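Local coordinates for protein Vlm2 (Streptomyces tsusimaensis, PDB 6ECB) that carries, in this C-terminal thioesterase domain of a non-ribosomal peptide synthetase for valinomycin, the activity that probably releases the finished depsipeptide from its carrier, at residues A[26-32]-A[65-71]; A[50-56]-A[199-204]. The contacts are given in a common frame with arbitrary orientation. Residues are numbered along the deposited sequence.

Interaction 1: A[26-32]-A[65-71]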
loop_
_atom_site.group_PDB
_atom_site.type_symbol
_atom_site.label_atom_id
_atom_site.label_comp_id
_atom_site.label_asym_id
_atom_site.label_seq_id
_atom_site.Cartn_x
_atom_site.Cartn_y
_atom_site.Cartn_z
ATOM N N ALA A 26 7.638 -5.175 12.419
ATOM C CA ALA A 26 7.528 -4.227 11.333
ATOM C C ALA A 26 8.150 -2.903 11.759
ATOM O O ALA A 26 8.399 -2.655 12.941
ATOM C CB ALA A 26 6.079 -4.040 10.934
ATOM N N LYS A 27 8.399 -2.053 10.770
ATOM C CA LYS A 27 9.193 -0.844 10.924
ATOM C C LYS A 27 8.348 0.317 10.434
ATOM O O LYS A 27 7.840 0.273 9.317
ATOM C CB LYS A 27 10.476 -0.984 10.103
ATOM C CG LYS A 27 11.354 0.222 9.968
ATOM C CD LYS A 27 12.620 -0.149 9.160
ATOM C CE LYS A 27 13.427 1.076 8.755
ATOM N NZ LYS A 27 14.735 0.725 8.117
ATOM N N LEU A 28 8.204 1.354 11.253
ATOM C CA LEU A 28 7.500 2.558 10.835
ATOM C C LEU A 28 8.485 3.486 10.124
ATOM O O LEU A 28 9.509 3.860 10.707
ATOM C CB LEU A 28 6.906 3.213 12.074
ATOM C CG LEU A 28 5.767 4.187 11.903
ATOM C CD1 LEU A 28 4.591 3.519 11.223
ATOM C CD2 LEU A 28 5.376 4.716 13.269
ATOM N N VAL A 29 8.195 3.841 8.876
ATOM C CA VAL A 29 9.082 4.668 8.050
ATOM C C VAL A 29 8.392 5.993 7.737
ATOM O O VAL A 29 7.265 6.005 7.239
ATOM C CB VAL A 29 9.443 3.951 6.741
ATOM C CG1 VAL A 29 10.320 4.852 5.884
ATOM C CG2 VAL A 29 10.148 2.641 7.043
ATOM N N ARG A 30 9.077 7.102 8.002
ATOM C CA ARG A 30 8.549 8.418 7.650
ATOM C C ARG A 30 8.724 8.663 6.157
ATOM O O ARG A 30 9.833 8.547 5.627
ATOM C CB ARG A 30 9.275 9.492 8.460
ATOM C CG ARG A 30 8.763 10.911 8.241
ATOM C CD ARG A 30 7.304 11.112 8.705
ATOM N NE ARG A 30 6.895 12.498 8.506
ATOM C CZ ARG A 30 7.011 13.448 9.433
ATOM N NH1 ARG A 30 7.484 13.146 10.640
ATOM N NH2 ARG A 30 6.637 14.695 9.157
ATOM N N LEU A 31 7.633 9.015 5.481
ATOM C CA LEU A 31 7.642 9.172 4.034
ATOM C C LEU A 31 7.663 10.616 3.577
ATOM O O LEU A 31 7.844 10.846 2.379
ATOM C CB LEU A 31 6.428 8.506 3.398
ATOM C CG LEU A 31 6.274 7.014 3.698
ATOM C CD1 LEU A 31 5.051 6.434 3.043
ATOM C CD2 LEU A 31 7.534 6.293 3.234
ATOM N N ASN A 32 7.461 11.580 4.464
ATOM C CA ASN A 32 7.553 12.987 4.087
ATOM C C ASN A 32 8.345 13.807 5.096
ATOM O O ASN A 32 8.624 13.350 6.203
ATOM C CB ASN A 32 6.125 13.544 3.904
ATOM C CG ASN A 32 5.377 13.714 5.214
ATOM O OD1 ASN A 32 5.626 13.015 6.211
ATOM N ND2 ASN A 32 4.431 14.652 5.219
ATOM N N GLY A 65 0.123 16.199 7.767
ATOM C CA GLY A 65 1.282 16.427 8.591
ATOM C C GLY A 65 2.290 15.305 8.423
ATOM O O GLY A 65 3.147 15.339 7.532
ATOM N N GLU A 66 2.204 14.304 9.284
ATOM C CA GLU A 66 3.156 13.200 9.277
ATOM C C GLU A 66 2.594 12.058 8.451
ATOM O O GLU A 66 1.512 11.545 8.759
ATOM C CB GLU A 66 3.408 12.718 10.698
ATOM C CG GLU A 66 4.022 13.775 11.591
ATOM C CD GLU A 66 4.400 13.221 12.947
ATOM O OE1 GLU A 66 4.083 12.042 13.230
ATOM O OE2 GLU A 66 5.016 13.967 13.726
ATOM N N ILE A 67 3.339 11.638 7.440
ATOM C CA ILE A 67 2.976 10.486 6.627
ATOM C C ILE A 67 3.994 9.392 6.887
ATOM O O ILE A 67 5.194 9.593 6.669
ATOM C CB ILE A 67 2.930 10.829 5.139
ATOM C CG1 ILE A 67 1.924 11.954 4.905
ATOM C CG2 ILE A 67 2.521 9.612 4.347
ATOM C CD1 ILE A 67 2.098 12.615 3.596
ATOM N N HIS A 68 3.511 8.244 7.334
ATOM C CA HIS A 68 4.334 7.078 7.586
ATOM C C HIS A 68 3.861 5.927 6.720
ATOM O O HIS A 68 2.698 5.864 6.317
ATOM C CB HIS A 68 4.255 6.608 9.033
ATOM C CG HIS A 68 4.841 7.567 10.011
ATOM N ND1 HIS A 68 4.087 8.507 10.682
ATOM C CD2 HIS A 68 6.112 7.714 10.445
ATOM C CE1 HIS A 68 4.875 9.182 11.502
ATOM N NE2 HIS A 68 6.109 8.730 11.368
ATOM N N GLY A 69 4.764 4.983 6.475
ATOM C CA GLY A 69 4.368 3.668 6.007
ATOM C C GLY A 69 4.950 2.608 6.921
ATOM O O GLY A 69 5.988 2.802 7.552
ATOM N N VAL A 70 4.261 1.479 6.991
ATOM C CA VAL A 70 4.771 0.330 7.722
ATOM C C VAL A 70 5.470 -0.590 6.740
ATOM O O VAL A 70 4.876 -1.028 5.754
ATOM C CB VAL A 70 3.658 -0.416 8.456
ATOM C CG1 VAL A 70 4.254 -1.600 9.184
ATOM C CG2 VAL A 70 2.972 0.511 9.427
ATOM N N GLU A 71 6.717 -0.885 7.031
ATOM C CA GLU A 71 7.517 -1.826 6.275
ATOM C C GLU A 71 7.432 -3.196 6.948
ATOM O O GLU A 71 7.581 -3.303 8.168
ATOM C CB GLU A 71 8.951 -1.326 6.250
ATOM C CG GLU A 71 9.848 -2.096 5.419
ATOM C CD GLU A 71 10.173 -1.416 4.105
ATOM O OE1 GLU A 71 9.339 -0.699 3.490
ATOM O OE2 GLU A 71 11.291 -1.656 3.693
HETATM O O HOH W 1 8.229 10.930 11.984
#
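Where the outermost strand 27-30 of an alpha/beta-hydrolase sheet runs antiparallel to strand 67-71, apolar side chains meet on the face turned to helix 86-97: Ala-26 CB, just ahead of the strand, touches Val-70 CG1 at 3.5 Å, and Leu-28 CD1 lies 3.9 Å from Val-70 CG2. Past the strand end, Leu-31 CB reaches Ile-67 CG2 at 4.2 Å, both side chains resting on Ala-58 of helix 55-60. Two hydrogen-bonded pairs follow: Lys-27 N to Glu-71 O 3.0 Å and Glu-71 N to Lys-27 O 2.8 Å; Val-29 N to Gly-69 O and Gly-69 N to Val-29 O both 2.8 Å. Leu-28 with Val-70 and Arg-30 with His-68 are non-hydrogen-bonded pairs. The Glu-71 carboxylate turns away to Tyr-208 OH and Val-51 N. His-68 is sandwiched between Leu-28 and Arg-30, whose CD makes a CH-pi contact 4.1 Å from the ring centroid; water 1 bridges Arg-30 NH1 and His-68 NE2. After a last backbone bond, Leu-31 N to Ile-67 O at 2.8 Å, the Asn-32 amide takes over: OD1 accepts from Ile-67 N at 2.9 Å and Arg-30 NE at 2.7 Å, while ND2 donates to Gly-65 O at 2.7 Å.

Interaction 2: A[50-56]-A[199-204]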
loop_
_atom_site.group_PDB
_atom_site.type_symbol
_atom_site.label_atom_id
_atom_site.label_comp_id
_atom_site.label_asym_id
_atom_site.label_seq_id
_atom_site.Cartn_x
_atom_site.Cartn_y
_atom_site.Cartn_z
ATOM N N THR A 50 6.655 -3.521 1.139
ATOM C CA THR A 50 7.413 -2.283 1.054
ATOM C C THR A 50 6.486 -1.077 1.076
ATOM O O THR A 50 5.335 -1.159 0.638
ATOM C CB THR A 50 8.262 -2.254 -0.219
ATOM O OG1 THR A 50 9.085 -1.091 -0.234
ATOM C CG2 THR A 50 7.404 -2.245 -1.470
ATOM N N VAL A 51 7.041 0.043 1.565
ATOM C CA VAL A 51 6.404 1.364 1.534
ATOM C C VAL A 51 6.740 2.138 0.264
ATOM O O VAL A 51 6.175 3.219 0.024
ATOM C CB VAL A 51 6.856 2.215 2.748
ATOM C CG1 VAL A 51 6.706 1.468 4.046
ATOM C CG2 VAL A 51 8.302 2.659 2.589
ATOM N N LEU A 52 7.634 1.626 -0.567
ATOM C CA LEU A 52 8.195 2.480 -1.605
ATOM C C LEU A 52 7.163 2.931 -2.630
ATOM O O LEU A 52 7.313 4.032 -3.182
ATOM C CB LEU A 52 9.363 1.766 -2.249
ATOM C CG LEU A 52 9.158 0.723 -3.311
ATOM C CD1 LEU A 52 9.000 1.371 -4.685
ATOM C CD2 LEU A 52 10.420 -0.152 -3.263
ATOM N N GLY A 53 6.089 2.168 -2.840
ATOM C CA GLY A 53 5.029 2.546 -3.759
ATOM C C GLY A 53 4.223 3.760 -3.336
ATOM O O GLY A 53 3.479 4.298 -4.163
ATOM N N TYR A 54 4.358 4.195 -2.081
ATOM C CA TYR A 54 3.662 5.378 -1.577
ATOM C C TYR A 54 4.520 6.636 -1.569
ATOM O O TYR A 54 4.021 7.708 -1.192
ATOM C CB TYR A 54 3.171 5.131 -0.160
ATOM C CG TYR A 54 2.230 3.965 -0.014
ATOM C CD1 TYR A 54 0.950 3.996 -0.555
ATOM C CD2 TYR A 54 2.609 2.849 0.703
ATOM C CE1 TYR A 54 0.070 2.940 -0.385
ATOM C CE2 TYR A 54 1.731 1.773 0.869
ATOM C CZ TYR A 54 0.476 1.830 0.310
ATOM O OH TYR A 54 -0.431 0.789 0.475
ATOM N N ILE A 55 5.798 6.542 -1.952
ATOM C CA ILE A 55 6.690 7.684 -1.793
ATOM C C ILE A 55 6.234 8.844 -2.657
ATOM O O ILE A 55 6.225 9.997 -2.214
ATOM C CB ILE A 55 8.146 7.285 -2.092
ATOM C CG1 ILE A 55 8.669 6.419 -0.940
ATOM C CG2 ILE A 55 9.019 8.519 -2.285
ATOM C CD1 ILE A 55 9.950 5.677 -1.305
ATOM N N GLU A 56 5.868 8.570 -3.910
ATOM C CA GLU A 56 5.472 9.665 -4.787
ATOM C C GLU A 56 4.196 10.331 -4.286
ATOM O O GLU A 56 4.101 11.569 -4.282
ATOM C CB GLU A 56 5.286 9.173 -6.219
ATOM C CG GLU A 56 6.563 8.952 -6.983
ATOM C CD GLU A 56 7.518 10.175 -6.962
ATOM O OE1 GLU A 56 7.093 11.309 -7.292
ATOM O OE2 GLU A 56 8.700 9.982 -6.586
ATOM N N ARG A 199 15.293 9.080 -3.682
ATOM C CA ARG A 199 14.048 8.699 -3.020
ATOM C C ARG A 199 14.090 7.254 -2.532
ATOM O O ARG A 199 13.445 6.922 -1.531
ATOM C CB ARG A 199 12.873 8.896 -3.983
ATOM C CG ARG A 199 12.592 10.360 -4.393
ATOM C CD ARG A 199 11.706 10.444 -5.639
ATOM N NE ARG A 199 12.438 10.179 -6.883
ATOM C CZ ARG A 199 11.952 10.363 -8.113
ATOM N NH1 ARG A 199 10.722 10.830 -8.298
ATOM N NH2 ARG A 199 12.707 10.086 -9.174
ATOM N N VAL A 200 14.832 6.380 -3.216
ATOM C CA VAL A 200 14.809 4.959 -2.887
ATOM C C VAL A 200 16.192 4.339 -2.712
ATOM O O VAL A 200 16.290 3.226 -2.198
ATOM C CB VAL A 200 14.029 4.177 -3.962
ATOM C CG1 VAL A 200 12.634 4.747 -4.115
ATOM C CG2 VAL A 200 14.780 4.219 -5.298
ATOM N N SER A 201 17.268 5.004 -3.136
ATOM C CA SER A 201 18.585 4.362 -3.107
ATOM C C SER A 201 19.026 4.004 -1.692
ATOM O O SER A 201 19.882 3.131 -1.523
ATOM C CB SER A 201 19.625 5.271 -3.757
ATOM O OG SER A 201 19.821 6.439 -2.991
ATOM N N ALA A 202 18.450 4.651 -0.680
ATOM C CA ALA A 202 18.852 4.399 0.698
ATOM C C ALA A 202 18.593 2.953 1.092
ATOM O O ALA A 202 19.379 2.355 1.838
ATOM C CB ALA A 202 18.101 5.343 1.637
ATOM N N PHE A 203 17.492 2.375 0.604
ATOM C CA PHE A 203 17.110 1.031 1.003
ATOM C C PHE A 203 16.983 0.018 -0.130
ATOM O O PHE A 203 17.048 -1.181 0.146
ATOM C CB PHE A 203 15.777 1.071 1.756
ATOM C CG PHE A 203 14.641 1.589 0.937
ATOM C CD1 PHE A 203 13.892 0.733 0.162
ATOM C CD2 PHE A 203 14.324 2.944 0.935
ATOM C CE1 PHE A 203 12.832 1.200 -0.596
ATOM C CE2 PHE A 203 13.251 3.420 0.179
ATOM C CZ PHE A 203 12.512 2.550 -0.589
ATOM N N LEU A 204 16.820 0.441 -1.383
ATOM C CA LEU A 204 16.519 -0.507 -2.459
ATOM C C LEU A 204 17.811 -1.089 -3.045
ATOM O O LEU A 204 18.224 -0.819 -4.173
ATOM C CB LEU A 204 15.651 0.165 -3.509
ATOM C CG LEU A 204 15.099 -0.682 -4.653
ATOM C CD1 LEU A 204 15.011 -2.149 -4.321
ATOM C CD2 LEU A 204 13.737 -0.139 -5.034
#
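The loop that follows strand 40-44 of the alpha/beta-hydrolase core meets the helical region inserted between strands 134-137 and 237-241, the lid of such thioesterases, through a small apolar cluster. An ST turn starts the core side: Thr-50 OG1 accepts from Leu-52 N at 3.1 Å and also bonds Tyr-208 OH, and the chain then enters helix 55-60. Facing it, residues 199-204 link helices 183-194 and 206-220. Phe-203 presents its ring edge to both Leu-52 and Ile-55, with CZ 3.6 Å from Leu-52 CB and 4.1 Å from Ile-55 CD1. Ile-55 CD1 also packs on Val-200 CG1 at 4.0 Å, and Leu-52 CD2 on Leu-204 CD2 at 3.8 Å. The Phe-203 ring stands edge-to-face with Tyr-208, so the cluster continues into helix 206-220. Charges close the margin. Arg-199, poorly ordered, also pairs through NE with Asp-197, and Glu-56 OE1 with Arg-59; between the segments, Arg-199 NH1 donates to Glu-56 OE2 at 2.8 Å in a salt bridge.

In the fold
Interaction 1 lies at the outer edge of the central sheet, with Lys-27, Arg-30 and Glu-66 exposed; interaction 2 joins the core to the lid, none of its touching residues being fully exposed. Their centres lie about 11 Å apart. Dense backbone hydrogen bonding dominates the strand pair, but residues 50-56 and 199-204 meet almost wholly through side chains, with one salt bridge as their hydrogen bond; the surface buried between the segments, both sides summed, is 296 against 715 Å². Both use helix 55-60: Ile-55 packs against the lid and the Glu-56 carboxylate reaches it. Glu-71 OE1 lies 3.1 Å from Val-51 N, a probable hydrogen bond, and Tyr-208 OH bonds both Glu-71 and Thr-50, tying helix 206-220 to each.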